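PDB 4N83: ribonucleoside-diphosphate reductase subunit beta from Streptococcus sanguinis, which carries a dinuclear metal site, dimanganese in this crystal, and as the small subunit of a class Ib ribonucleotide reductase probably supports conversion of ribonucleotides to deoxyribonucleotides. Local coordinates for residues A[41-46]-A[174-179]; A[15-20]-A[195-200]; A[48-53]-A[241-246]. One frame throughout, in Å; residues are numbered along the deposited sequence.

Interaction 1 (A[41-46]-A[174-179])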
ATOM      1  N   LEU A  41      18.762 -23.980   7.307  1.00109.78           N
ATOM      2  CA  LEU A  41      19.107 -25.086   6.410  1.00110.69           C
ATOM      3  C   LEU A  41      19.659 -26.294   7.170  1.00111.56           C
ATOM      4  O   LEU A  41      19.663 -27.406   6.644  1.00112.56           O
ATOM      5  CB  LEU A  41      20.117 -24.632   5.349  1.00111.50           C
ATOM      6  CG  LEU A  41      19.550 -23.760   4.226  1.00111.13           C
ATOM      7  CD1 LEU A  41      20.668 -23.113   3.421  1.00111.38           C
ATOM      8  CD2 LEU A  41      18.637 -24.573   3.318  1.00111.40           C
ATOM      9  N   ASP A  42      20.124 -26.071   8.398  1.00110.98           N
ATOM     10  CA  ASP A  42      20.623 -27.151   9.248  1.00111.41           C
ATOM     11  C   ASP A  42      19.481 -28.036   9.758  1.00111.54           C
ATOM     12  O   ASP A  42      19.618 -29.257   9.804  1.00113.09           O
ATOM     13  CB  ASP A  42      21.415 -26.579  10.430  1.00110.63           C
ATOM     14  CG  ASP A  42      22.286 -27.618  11.109  1.00111.46           C
ATOM     15  OD1 ASP A  42      22.162 -27.786  12.340  1.00110.93           O
ATOM     16  OD2 ASP A  42      23.095 -28.269  10.413  1.00111.88           O
ATOM     17  N   ASP A  43      18.362 -27.413  10.135  1.00110.32           N
ATOM     18  CA  ASP A  43      17.188 -28.137  10.644  1.00110.26           C
ATOM     19  C   ASP A  43      16.189 -28.510   9.543  1.00110.16           C
ATOM     20  O   ASP A  43      15.404 -29.446   9.709  1.00109.48           O
ATOM     21  CB  ASP A  43      16.479 -27.315  11.728  1.00108.65           C
ATOM     22  CG  ASP A  43      17.177 -27.396  13.072  1.00108.51           C
ATOM     23  OD1 ASP A  43      17.136 -28.477  13.697  1.00108.96           O
ATOM     24  OD2 ASP A  43      17.759 -26.382  13.507  1.00107.20           O
ATOM     25  N   TRP A  44      16.215 -27.774   8.434  1.00110.35           N
ATOM     26  CA  TRP A  44      15.356 -28.065   7.284  1.00111.71           C
ATOM     27  C   TRP A  44      15.738 -29.390   6.626  1.00114.16           C
ATOM     28  O   TRP A  44      14.866 -30.198   6.296  1.00114.69           O
ATOM     29  CB  TRP A  44      15.423 -26.923   6.259  1.00111.39           C
ATOM     30  CG  TRP A  44      14.830 -27.250   4.914  1.00111.91           C
ATOM     31  CD1 TRP A  44      15.483 -27.268   3.715  1.00112.10           C
ATOM     32  CD2 TRP A  44      13.469 -27.607   4.634  1.00111.89           C
ATOM     33  NE1 TRP A  44      14.614 -27.609   2.707  1.00112.62           N
ATOM     34  CE2 TRP A  44      13.372 -27.824   3.243  1.00112.36           C
ATOM     35  CE3 TRP A  44      12.323 -27.761   5.424  1.00111.26           C
ATOM     36  CZ2 TRP A  44      12.174 -28.192   2.624  1.00112.35           C
ATOM     37  CZ3 TRP A  44      11.134 -28.127   4.808  1.00111.12           C
ATOM     38  CH2 TRP A  44      11.069 -28.336   3.422  1.00111.77           C
ATOM     39  N   ARG A  45      17.041 -29.610   6.445  1.00116.03           N
ATOM     40  CA  ARG A  45      17.542 -30.839   5.818  1.00118.13           C
ATOM     41  C   ARG A  45      17.405 -32.073   6.721  1.00119.04           C
ATOM     42  O   ARG A  45      17.549 -33.201   6.247  1.00120.25           O
ATOM     43  CB  ARG A  45      18.999 -30.665   5.357  1.00119.36           C
ATOM     44  CG  ARG A  45      20.031 -30.600   6.474  1.00120.55           C
ATOM     45  CD  ARG A  45      21.373 -30.098   5.962  1.00121.07           C
ATOM     46  NE  ARG A  45      22.352 -29.952   7.041  1.00121.75           N
ATOM     47  CZ  ARG A  45      23.078 -30.945   7.558  1.00122.74           C
ATOM     48  NH1 ARG A  45      22.960 -32.191   7.107  1.00123.85           N
ATOM     49  NH2 ARG A  45      23.935 -30.686   8.541  1.00122.70           N
ATOM     50  N   LYS A  46      17.127 -31.860   8.008  1.00118.71           N
ATOM     51  CA  LYS A  46      16.813 -32.953   8.933  1.00119.88           C
ATOM     52  C   LYS A  46      15.307 -33.241   8.944  1.00119.00           C
ATOM     53  O   LYS A  46      14.663 -33.208   9.996  1.00118.16           O
ATOM     54  CB  LYS A  46      17.293 -32.615  10.351  1.00120.47           C
ATOM     55  CG  LYS A  46      18.798 -32.463  10.489  1.00121.37           C
ATOM     56  CD  LYS A  46      19.177 -32.061  11.907  1.00121.18           C
ATOM     57  CE  LYS A  46      20.669 -31.806  12.039  1.00122.01           C
ATOM     58  NZ  LYS A  46      21.055 -31.480  13.440  1.00122.22           N
ATOM     59  N   ASN A 174       8.795 -26.931  18.826  1.00120.83           N
ATOM     60  CA  ASN A 174       9.874 -27.909  18.998  1.00121.84           C
ATOM     61  C   ASN A 174      11.273 -27.285  18.886  1.00121.20           C
ATOM     62  O   ASN A 174      12.275 -28.001  18.930  1.00121.61           O
ATOM     63  CB  ASN A 174       9.738 -29.041  17.966  1.00122.81           C
ATOM     64  CG  ASN A 174       8.599 -29.993  18.282  1.00123.80           C
ATOM     65  OD1 ASN A 174       8.825 -31.163  18.590  1.00125.43           O
ATOM     66  ND2 ASN A 174       7.371 -29.497  18.211  1.00123.23           N
ATOM     67  N   ASN A 175      11.334 -25.959  18.750  1.00119.95           N
ATOM     68  CA  ASN A 175      12.589 -25.223  18.551  1.00119.32           C
ATOM     69  C   ASN A 175      13.231 -25.538  17.191  1.00119.44           C
ATOM     70  O   ASN A 175      14.458 -25.562  17.058  1.00119.51           O
ATOM     71  CB  ASN A 175      13.567 -25.494  19.707  1.00120.05           C
ATOM     72  CG  ASN A 175      14.553 -24.357  19.926  1.00119.44           C
ATOM     73  OD1 ASN A 175      14.181 -23.185  19.906  1.00118.18           O
ATOM     74  ND2 ASN A 175      15.816 -24.702  20.152  1.00120.59           N
ATOM     75  N   LYS A 176      12.382 -25.764  16.188  1.00118.95           N
ATOM     76  CA  LYS A 176      12.812 -26.119  14.834  1.00118.75           C
ATOM     77  C   LYS A 176      12.293 -25.072  13.847  1.00117.57           C
ATOM     78  O   LYS A 176      11.208 -24.523  14.041  1.00116.87           O
ATOM     79  CB  LYS A 176      12.265 -27.499  14.449  1.00119.44           C
ATOM     80  CG  LYS A 176      12.579 -28.615  15.439  1.00120.48           C
ATOM     81  CD  LYS A 176      13.761 -29.471  15.007  1.00121.37           C
ATOM     82  CE  LYS A 176      13.356 -30.494  13.956  1.00122.10           C
ATOM     83  NZ  LYS A 176      14.430 -31.493  13.699  1.00123.47           N
ATOM     84  N   LEU A 177      13.067 -24.804  12.796  1.00117.54           N
ATOM     85  CA  LEU A 177      12.691 -23.823  11.767  1.00116.34           C
ATOM     86  C   LEU A 177      12.331 -22.467  12.388  1.00115.06           C
ATOM     87  O   LEU A 177      11.206 -21.983  12.245  1.00114.34           O
ATOM     88  CB  LEU A 177      11.526 -24.351  10.917  1.00116.40           C
ATOM     89  CG  LEU A 177      11.705 -25.718  10.250  1.00117.78           C
ATOM     90  CD1 LEU A 177      10.414 -26.138   9.565  1.00117.76           C
ATOM     91  CD2 LEU A 177      12.856 -25.706   9.256  1.00118.29           C
ATOM     92  N   ALA A 178      13.303 -21.861  13.068  1.00114.71           N
ATOM     93  CA  ALA A 178      13.076 -20.636  13.843  1.00113.37           C
ATOM     94  C   ALA A 178      12.822 -19.410  12.965  1.00111.44           C
ATOM     95  O   ALA A 178      11.866 -18.665  13.190  1.00110.58           O
ATOM     96  CB  ALA A 178      14.253 -20.378  14.774  1.00113.83           C
ATOM     97  N   ASN A 179      13.684 -19.205  11.973  1.00110.52           N
ATOM     98  CA  ASN A 179      13.563 -18.071  11.053  1.00108.63           C
ATOM     99  C   ASN A 179      12.394 -18.215  10.078  1.00107.35           C
ATOM    100  O   ASN A 179      11.800 -17.218   9.664  1.00106.39           O
ATOM    101  CB  ASN A 179      14.868 -17.873  10.278  1.00109.04           C
ATOM    102  CG  ASN A 179      16.034 -17.515  11.183  1.00109.32           C
ATOM    103  OD1 ASN A 179      15.931 -16.611  12.013  1.00108.07           O
ATOM    104  ND2 ASN A 179      17.151 -18.218  11.026  1.00110.53           N
TER

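Interaction 2 (A[15-20]-A[195-200])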
ATOM      1  N   ASP A  15     -12.830   9.135  13.190  1.00 73.94           N
ATOM      2  CA  ASP A  15     -12.845   7.933  14.025  1.00 72.93           C
ATOM      3  C   ASP A  15     -11.462   7.704  14.641  1.00 71.08           C
ATOM      4  O   ASP A  15     -10.482   7.492  13.924  1.00 70.61           O
ATOM      5  CB  ASP A  15     -13.264   6.720  13.189  1.00 73.76           C
ATOM      6  CG  ASP A  15     -13.678   5.528  14.038  1.00 73.83           C
ATOM      7  OD1 ASP A  15     -13.450   5.536  15.269  1.00 73.30           O
ATOM      8  OD2 ASP A  15     -14.241   4.572  13.463  1.00 74.61           O
ATOM      9  N   VAL A  16     -11.399   7.732  15.971  1.00 69.21           N
ATOM     10  CA  VAL A  16     -10.130   7.635  16.710  1.00 67.66           C
ATOM     11  C   VAL A  16      -9.348   6.328  16.509  1.00 66.48           C
ATOM     12  O   VAL A  16      -8.143   6.285  16.767  1.00 66.20           O
ATOM     13  CB  VAL A  16     -10.334   7.855  18.229  1.00 67.40           C
ATOM     14  CG1 VAL A  16     -10.741   9.295  18.506  1.00 67.76           C
ATOM     15  CG2 VAL A  16     -11.363   6.885  18.799  1.00 67.72           C
ATOM     16  N   ILE A  17     -10.024   5.267  16.068  1.00 65.43           N
ATOM     17  CA  ILE A  17      -9.360   3.981  15.816  1.00 63.66           C
ATOM     18  C   ILE A  17      -8.567   4.003  14.500  1.00 62.96           C
ATOM     19  O   ILE A  17      -7.676   3.174  14.297  1.00 62.29           O
ATOM     20  CB  ILE A  17     -10.367   2.802  15.885  1.00 63.52           C
ATOM     21  CG1 ILE A  17     -10.788   2.593  17.345  1.00 63.38           C
ATOM     22  CG2 ILE A  17      -9.767   1.517  15.321  1.00 63.41           C
ATOM     23  CD1 ILE A  17     -11.795   1.488  17.574  1.00 63.94           C
ATOM     24  N   ASP A  18      -8.868   4.957  13.622  1.00 62.61           N
ATOM     25  CA  ASP A  18      -8.064   5.165  12.416  1.00 62.57           C
ATOM     26  C   ASP A  18      -6.638   5.547  12.809  1.00 61.89           C
ATOM     27  O   ASP A  18      -5.670   4.994  12.278  1.00 61.30           O
ATOM     28  CB  ASP A  18      -8.661   6.263  11.530  1.00 63.54           C
ATOM     29  CG  ASP A  18     -10.062   5.936  11.036  1.00 64.03           C
ATOM     30  OD1 ASP A  18     -10.394   4.738  10.894  1.00 63.79           O
ATOM     31  OD2 ASP A  18     -10.829   6.891  10.780  1.00 64.36           O
ATOM     32  N   LYS A  19      -6.526   6.503  13.733  1.00 61.71           N
ATOM     33  CA  LYS A  19      -5.241   6.898  14.319  1.00 60.97           C
ATOM     34  C   LYS A  19      -4.437   5.687  14.776  1.00 59.91           C
ATOM     35  O   LYS A  19      -3.323   5.457  14.304  1.00 59.86           O
ATOM     36  CB  LYS A  19      -5.451   7.817  15.530  1.00 61.28           C
ATOM     37  CG  LYS A  19      -5.513   9.301  15.221  1.00 62.15           C
ATOM     38  CD  LYS A  19      -5.571  10.106  16.513  1.00 62.52           C
ATOM     39  CE  LYS A  19      -4.973  11.496  16.363  1.00 63.55           C
ATOM     40  NZ  LYS A  19      -4.463  12.005  17.666  1.00 63.97           N
ATOM     41  N   SER A  20      -5.020   4.918  15.693  1.00 58.76           N
ATOM     42  CA  SER A  20      -4.314   3.823  16.353  1.00 58.06           C
ATOM     43  C   SER A  20      -3.977   2.667  15.412  1.00 57.43           C
ATOM     44  O   SER A  20      -2.911   2.064  15.530  1.00 56.92           O
ATOM     45  CB  SER A  20      -5.123   3.306  17.547  1.00 58.15           C
ATOM     46  OG  SER A  20      -6.441   2.961  17.165  1.00 58.49           O
ATOM     47  N   GLY A 195      -7.857  -8.282  11.004  1.00 71.37           N
ATOM     48  CA  GLY A 195      -9.136  -8.863  11.403  1.00 72.59           C
ATOM     49  C   GLY A 195      -9.890  -7.986  12.386  1.00 72.46           C
ATOM     50  O   GLY A 195     -11.095  -7.775  12.238  1.00 73.77           O
ATOM     51  N   THR A 196      -9.174  -7.467  13.381  1.00 71.42           N
ATOM     52  CA  THR A 196      -9.765  -6.586  14.388  1.00 71.02           C
ATOM     53  C   THR A 196     -10.296  -5.291  13.773  1.00 70.97           C
ATOM     54  O   THR A 196     -11.396  -4.849  14.110  1.00 70.76           O
ATOM     55  CB  THR A 196      -8.741  -6.231  15.486  1.00 70.14           C
ATOM     56  OG1 THR A 196      -8.185  -7.435  16.026  1.00 70.27           O
ATOM     57  CG2 THR A 196      -9.395  -5.431  16.608  1.00 69.90           C
ATOM     58  N   TYR A 197      -9.516  -4.694  12.874  1.00 70.72           N
ATOM     59  CA  TYR A 197      -9.888  -3.423  12.255  1.00 70.89           C
ATOM     60  C   TYR A 197     -11.024  -3.586  11.257  1.00 73.45           C
ATOM     61  O   TYR A 197     -11.991  -2.823  11.287  1.00 73.71           O
ATOM     62  CB  TYR A 197      -8.687  -2.786  11.558  1.00 69.92           C
ATOM     63  CG  TYR A 197      -8.980  -1.409  10.998  1.00 69.37           C
ATOM     64  CD1 TYR A 197      -9.383  -0.370  11.834  1.00 68.69           C
ATOM     65  CD2 TYR A 197      -8.844  -1.139   9.638  1.00 69.53           C
ATOM     66  CE1 TYR A 197      -9.647   0.893  11.333  1.00 68.82           C
ATOM     67  CE2 TYR A 197      -9.105   0.123   9.127  1.00 69.64           C
ATOM     68  CZ  TYR A 197      -9.507   1.137   9.980  1.00 69.29           C
ATOM     69  OH  TYR A 197      -9.770   2.394   9.483  1.00 68.75           O
ATOM     70  N   ILE A 198     -10.897  -4.567  10.366  1.00 76.01           N
ATOM     71  CA  ILE A 198     -11.949  -4.861   9.391  1.00 78.67           C
ATOM     72  C   ILE A 198     -13.216  -5.313  10.119  1.00 80.56           C
ATOM     73  O   ILE A 198     -14.325  -4.919   9.752  1.00 82.17           O
ATOM     74  CB  ILE A 198     -11.509  -5.936   8.366  1.00 79.60           C
ATOM     75  CG1 ILE A 198     -10.382  -5.395   7.478  1.00 79.10           C
ATOM     76  CG2 ILE A 198     -12.685  -6.369   7.497  1.00 81.54           C
ATOM     77  CD1 ILE A 198      -9.673  -6.450   6.652  1.00 79.21           C
ATOM     78  N   GLY A 199     -13.040  -6.129  11.158  1.00 81.13           N
ATOM     79  CA  GLY A 199     -14.151  -6.588  11.989  1.00 82.28           C
ATOM     80  C   GLY A 199     -14.819  -5.492  12.807  1.00 82.50           C
ATOM     81  O   GLY A 199     -15.997  -5.602  13.148  1.00 83.63           O
ATOM     82  N   TYR A 200     -14.069  -4.443  13.139  1.00 81.89           N
ATOM     83  CA  TYR A 200     -14.625  -3.299  13.865  1.00 81.49           C
ATOM     84  C   TYR A 200     -15.512  -2.445  12.963  1.00 83.54           C
ATOM     85  O   TYR A 200     -16.625  -2.081  13.346  1.00 84.23           O
ATOM     86  CB  TYR A 200     -13.514  -2.431  14.464  1.00 79.19           C
ATOM     87  CG  TYR A 200     -13.985  -1.043  14.835  1.00 77.91           C
ATOM     88  CD1 TYR A 200     -14.922  -0.853  15.845  1.00 77.71           C
ATOM     89  CD2 TYR A 200     -13.509   0.079  14.165  1.00 77.26           C
ATOM     90  CE1 TYR A 200     -15.364   0.413  16.184  1.00 77.32           C
ATOM     91  CE2 TYR A 200     -13.944   1.351  14.497  1.00 76.90           C
ATOM     92  CZ  TYR A 200     -14.871   1.512  15.507  1.00 76.73           C
ATOM     93  OH  TYR A 200     -15.308   2.773  15.844  1.00 75.80           O
TER

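Interaction 3 (A[48-53]-A[241-246])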
ATOM      1  N   SER A  48      12.131 -35.698   6.599  1.00118.11           N
ATOM      2  CA  SER A  48      11.837 -36.717   5.593  1.00119.31           C
ATOM      3  C   SER A  48      11.083 -36.116   4.405  1.00118.54           C
ATOM      4  O   SER A  48      10.720 -34.938   4.420  1.00116.04           O
ATOM      5  CB  SER A  48      11.013 -37.846   6.218  1.00120.41           C
ATOM      6  OG  SER A  48       9.810 -37.349   6.778  1.00119.23           O
ATOM      7  N   HIS A  49      10.854 -36.933   3.378  1.00119.80           N
ATOM      8  CA  HIS A  49      10.058 -36.523   2.217  1.00119.57           C
ATOM      9  C   HIS A  49       8.591 -36.287   2.581  1.00119.68           C
ATOM     10  O   HIS A  49       7.907 -35.502   1.928  1.00118.35           O
ATOM     11  CB  HIS A  49      10.143 -37.567   1.101  1.00121.03           C
ATOM     12  CG  HIS A  49      11.475 -37.620   0.423  1.00121.50           C
ATOM     13  ND1 HIS A  49      12.305 -38.718   0.497  1.00122.97           N
ATOM     14  CD2 HIS A  49      12.122 -36.711  -0.343  1.00120.67           C
ATOM     15  CE1 HIS A  49      13.405 -38.482  -0.195  1.00123.05           C
ATOM     16  NE2 HIS A  49      13.319 -37.271  -0.713  1.00121.88           N
ATOM     17  N   LYS A  50       8.116 -36.975   3.617  1.00121.56           N
ATOM     18  CA  LYS A  50       6.739 -36.817   4.093  1.00122.22           C
ATOM     19  C   LYS A  50       6.538 -35.423   4.697  1.00121.36           C
ATOM     20  O   LYS A  50       5.526 -34.770   4.444  1.00121.36           O
ATOM     21  CB  LYS A  50       6.398 -37.891   5.137  1.00123.05           C
ATOM     22  CG  LYS A  50       5.087 -38.624   4.886  1.00124.10           C
ATOM     23  CD  LYS A  50       5.261 -39.729   3.854  1.00125.50           C
ATOM     24  CE  LYS A  50       4.038 -40.626   3.775  1.00126.81           C
ATOM     25  NZ  LYS A  50       4.318 -41.886   3.036  1.00128.86           N
ATOM     26  N   GLU A  51       7.515 -34.979   5.489  1.00120.88           N
ATOM     27  CA  GLU A  51       7.446 -33.684   6.169  1.00119.35           C
ATOM     28  C   GLU A  51       7.865 -32.519   5.271  1.00119.63           C
ATOM     29  O   GLU A  51       7.267 -31.446   5.337  1.00119.05           O
ATOM     30  CB  GLU A  51       8.303 -33.704   7.439  1.00118.42           C
ATOM     31  CG  GLU A  51       7.773 -34.642   8.513  1.00118.51           C
ATOM     32  CD  GLU A  51       8.613 -34.635   9.776  1.00117.58           C
ATOM     33  OE1 GLU A  51       9.853 -34.524   9.676  1.00117.16           O
ATOM     34  OE2 GLU A  51       8.030 -34.750  10.874  1.00117.34           O
ATOM     35  N   LYS A  52       8.891 -32.727   4.446  1.00121.64           N
ATOM     36  CA  LYS A  52       9.364 -31.689   3.515  1.00121.53           C
ATOM     37  C   LYS A  52       8.308 -31.300   2.479  1.00121.63           C
ATOM     38  O   LYS A  52       8.152 -30.121   2.159  1.00121.53           O
ATOM     39  CB  LYS A  52      10.638 -32.134   2.784  1.00122.00           C
ATOM     40  CG  LYS A  52      11.920 -31.957   3.582  1.00121.32           C
ATOM     41  CD  LYS A  52      13.138 -32.246   2.720  1.00121.44           C
ATOM     42  CE  LYS A  52      14.432 -32.009   3.478  1.00120.77           C
ATOM     43  NZ  LYS A  52      15.623 -32.370   2.660  1.00121.28           N
ATOM     44  N   ASP A  53       7.592 -32.294   1.957  1.00122.95           N
ATOM     45  CA  ASP A  53       6.583 -32.062   0.921  1.00122.95           C
ATOM     46  C   ASP A  53       5.364 -31.309   1.463  1.00121.52           C
ATOM     47  O   ASP A  53       4.709 -30.574   0.724  1.00122.53           O
ATOM     48  CB  ASP A  53       6.146 -33.391   0.290  1.00124.87           C
ATOM     49  CG  ASP A  53       5.540 -33.213  -1.091  1.00125.69           C
ATOM     50  OD1 ASP A  53       6.267 -32.780  -2.011  1.00125.69           O
ATOM     51  OD2 ASP A  53       4.342 -33.521  -1.262  1.00127.03           O
ATOM     52  N   ASP A 241      -3.049 -36.208   6.385  1.00135.93           N
ATOM     53  CA  ASP A 241      -3.377 -37.611   6.688  1.00136.75           C
ATOM     54  C   ASP A 241      -2.148 -38.522   6.775  1.00136.76           C
ATOM     55  O   ASP A 241      -2.116 -39.435   7.601  1.00137.47           O
ATOM     56  CB  ASP A 241      -4.387 -38.181   5.678  1.00138.29           C
ATOM     57  CG  ASP A 241      -5.829 -38.070   6.160  1.00138.59           C
ATOM     58  OD1 ASP A 241      -6.089 -38.307   7.360  1.00138.07           O
ATOM     59  OD2 ASP A 241      -6.711 -37.759   5.332  1.00139.12           O
ATOM     60  N   THR A 242      -1.148 -38.273   5.932  1.00135.63           N
ATOM     61  CA  THR A 242       0.073 -39.083   5.925  1.00136.18           C
ATOM     62  C   THR A 242       0.924 -38.834   7.173  1.00135.35           C
ATOM     63  O   THR A 242       1.298 -39.778   7.873  1.00136.16           O
ATOM     64  CB  THR A 242       0.925 -38.817   4.670  1.00135.51           C
ATOM     65  OG1 THR A 242       1.113 -37.407   4.501  1.00132.77           O
ATOM     66  CG2 THR A 242       0.246 -39.391   3.435  1.00137.07           C
ATOM     67  N   VAL A 243       1.229 -37.565   7.440  1.00133.52           N
ATOM     68  CA  VAL A 243       1.967 -37.183   8.652  1.00132.50           C
ATOM     69  C   VAL A 243       1.143 -37.420   9.924  1.00133.60           C
ATOM     70  O   VAL A 243       1.704 -37.654  10.997  1.00132.77           O
ATOM     71  CB  VAL A 243       2.462 -35.715   8.607  1.00129.89           C
ATOM     72  CG1 VAL A 243       3.563 -35.562   7.569  1.00129.38           C
ATOM     73  CG2 VAL A 243       1.322 -34.740   8.331  1.00128.68           C
ATOM     74  N   GLY A 244      -0.181 -37.346   9.798  1.00135.20           N
ATOM     75  CA  GLY A 244      -1.096 -37.735  10.869  1.00136.33           C
ATOM     76  C   GLY A 244      -1.394 -36.657  11.897  1.00135.59           C
ATOM     77  O   GLY A 244      -1.429 -36.941  13.095  1.00135.86           O
ATOM     78  N   TRP A 245      -1.610 -35.426  11.435  1.00134.71           N
ATOM     79  CA  TRP A 245      -2.052 -34.330  12.306  1.00133.18           C
ATOM     80  C   TRP A 245      -3.428 -33.803  11.876  1.00132.09           C
ATOM     81  O   TRP A 245      -3.787 -32.669  12.198  1.00130.84           O
ATOM     82  CB  TRP A 245      -1.045 -33.169  12.297  1.00132.16           C
ATOM     83  CG  TRP A 245       0.398 -33.564  12.446  1.00133.55           C
ATOM     84  CD1 TRP A 245       0.901 -34.595  13.187  1.00134.97           C
ATOM     85  CD2 TRP A 245       1.529 -32.905  11.858  1.00133.66           C
ATOM     86  NE1 TRP A 245       2.271 -34.631  13.081  1.00135.30           N
ATOM     87  CE2 TRP A 245       2.683 -33.603  12.275  1.00134.39           C
ATOM     88  CE3 TRP A 245       1.678 -31.795  11.016  1.00132.86           C
ATOM     89  CZ2 TRP A 245       3.970 -33.229  11.876  1.00134.21           C
ATOM     90  CZ3 TRP A 245       2.958 -31.423  10.620  1.00132.31           C
ATOM     91  CH2 TRP A 245       4.087 -32.139  11.051  1.00133.11           C
ATOM     92  N   THR A 246      -4.195 -34.629  11.164  1.00131.99           N
ATOM     93  CA  THR A 246      -5.471 -34.208  10.574  1.00130.53           C
ATOM     94  C   THR A 246      -6.470 -33.704  11.615  1.00129.56           C
ATOM     95  O   THR A 246      -7.078 -32.650  11.434  1.00127.41           O
ATOM     96  CB  THR A 246      -6.124 -35.360   9.784  1.00132.29           C
ATOM     97  OG1 THR A 246      -5.215 -35.832   8.783  1.00131.85           O
ATOM     98  CG2 THR A 246      -7.414 -34.908   9.115  1.00132.39           C
TER

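Interaction 1 (A[41-46]-A[174-179])
L177 sets its CD2 methyl against the backbone of W44, 4.0 Å from W44 CA, and the same methyl meets W44 CB at 4.1 Å. It arrives at the edge of the indole, near the ring plane. A leucine suits this place because one branch, CD2, can pack against the backbone and CB of W44; the side chain also packs on Y171 of helix 162-173. W44 is buried, leaning on L111 and N112, and its ring takes a cation-pi contact from K52.

Toward solvent the contact turns polar. K176 crosses D43 at about a right angle: its CD lies 3.8 Å from D43 OD1, and its NZ stands 4.1 Å from that oxygen. Lysine suits the place, with methylenes to lie against D43 and an amino group that remains near its carboxylate. Bends at chi2 (-99°), which sets CD, and chi3 (-80°) give the lysine a folded chain. Its NZ also stands 4.1 Å from K46 O. All this happens at the turn leading into helix 178-206. N175, with positive phi, closes the preceding helix in a Schellman motif, and L177 occupies the N-cap position of the next one.

No hydrogen bond joins the two segments. The contact between them therefore rests on van der Waals packing, and D43 and K176, opposite in charge but beyond salt-bridge distance, would add a modest electrostatic attraction at most.

Interaction 2 (A[15-20]-A[195-200])
I17 projects from helix 16-27 toward helix 178-206 and meets two tyrosines, Y197 and Y200. Its CB lies 4.1 Å from Y200 CE2. At the branch the two arms part: CG2 goes to the edge of the Y197 ring, 4.0 Å from Y197 CD1, whereas CG1 stands anti to the carbonyl carbon and leads on to CD1. That terminal methyl lies over one face of Y200 in a CH-pi contact, 3.8 Å from the ring centroid and 15° off the normal. A beta-branched isoleucine suits the position because its two arms serve different rings.

Both tyrosines also end in a hydroxyl that donates to an aspartate. Y200 OH and D15 meet tip to tip, with the hydroxyl on the syn side of D15 OD2 at 3.2 Å and the carboxylate and ring planes 59° apart. D15 OD2 also forms a salt bridge with K201, its stronger polar partner. Y197 crosses D18 at about a right angle, and its OH bonds to D18 OD1 at 2.8 Å, arriving on the anti side and out of the carboxylate plane. D18 is buried, and its other oxygen, OD2, is hydrogen-bonded to T83 OG1, so both oxygens of this buried acid have partners. Tyrosine suits both places, offering a ring for the methyls and a hydroxyl for the acids.

The short segments run nearly antiparallel, at 166°, with axes 11.6 Å apart, a separation spanned by the long side chains. Y197, whose side chain lies about 9 Å from a bound manganese ion, packs on E86 and V89 of helix 84-111, while I198 packs on F90 of that helix and on K150, S153 and V154 of helix 148-160.

Interaction 3 (A[48-53]-A[241-246])
K50, in the first turn of helix 49-78, lays its aliphatic chain across T242, in the loop that joins helices 211-240 and 246-263 of this all-helical, ferritin-like fold. The segment begins with S48 at the N-cap position, and S48 O accepts the backbone bond from K52 N that starts the helix. The K50 side chain bends at chi2 (81°), which places CD, and crosses T242 obliquely, with K50 CE 3.7 Å from T242 CB. A lysine suits this rim, since its methylenes can pack while the ammonium continues beyond them. The backbone takes part too: K50 O is 3.8 Å from V243 CG1.

Next comes E51, whose CG lies 4.4 Å from V243 CG1, a loose approach. Its carboxylate end lies near W245, and the side chain also packs on Y171 of helix 162-173. Across the contact, G244 has a positive phi (85°), a backbone conformation that favours glycine, just before W245, the N-cap residue of helix 246-263. W245 in turn touches Y170, Y171 and Y240. Within the loop, V243 CG2 lies 3.9 Å above one face of the W245 ring, offset toward the rim.

Overall arrangement
Interactions 1 and 3 lie on the same side of the chain's centre, 16 Å apart between their own centres, and they touch where K52 approaches W44 and R45. Interaction 2 is at the opposite side, 36 Å from interaction 1 and 39 Å from interaction 3 between centres. Helix 178-206 links interactions 1 and 2: its start serves the former, and the stretch directly after the metal ligand H194 serves the latter. Along the chain the first segments come in the order 15-20, 41-46, 48-53 and the second in the order 174-179, 195-200, 241-246. Early segments thus join later helices and loops at both ends of the bundle, whose interior holds the manganese ions.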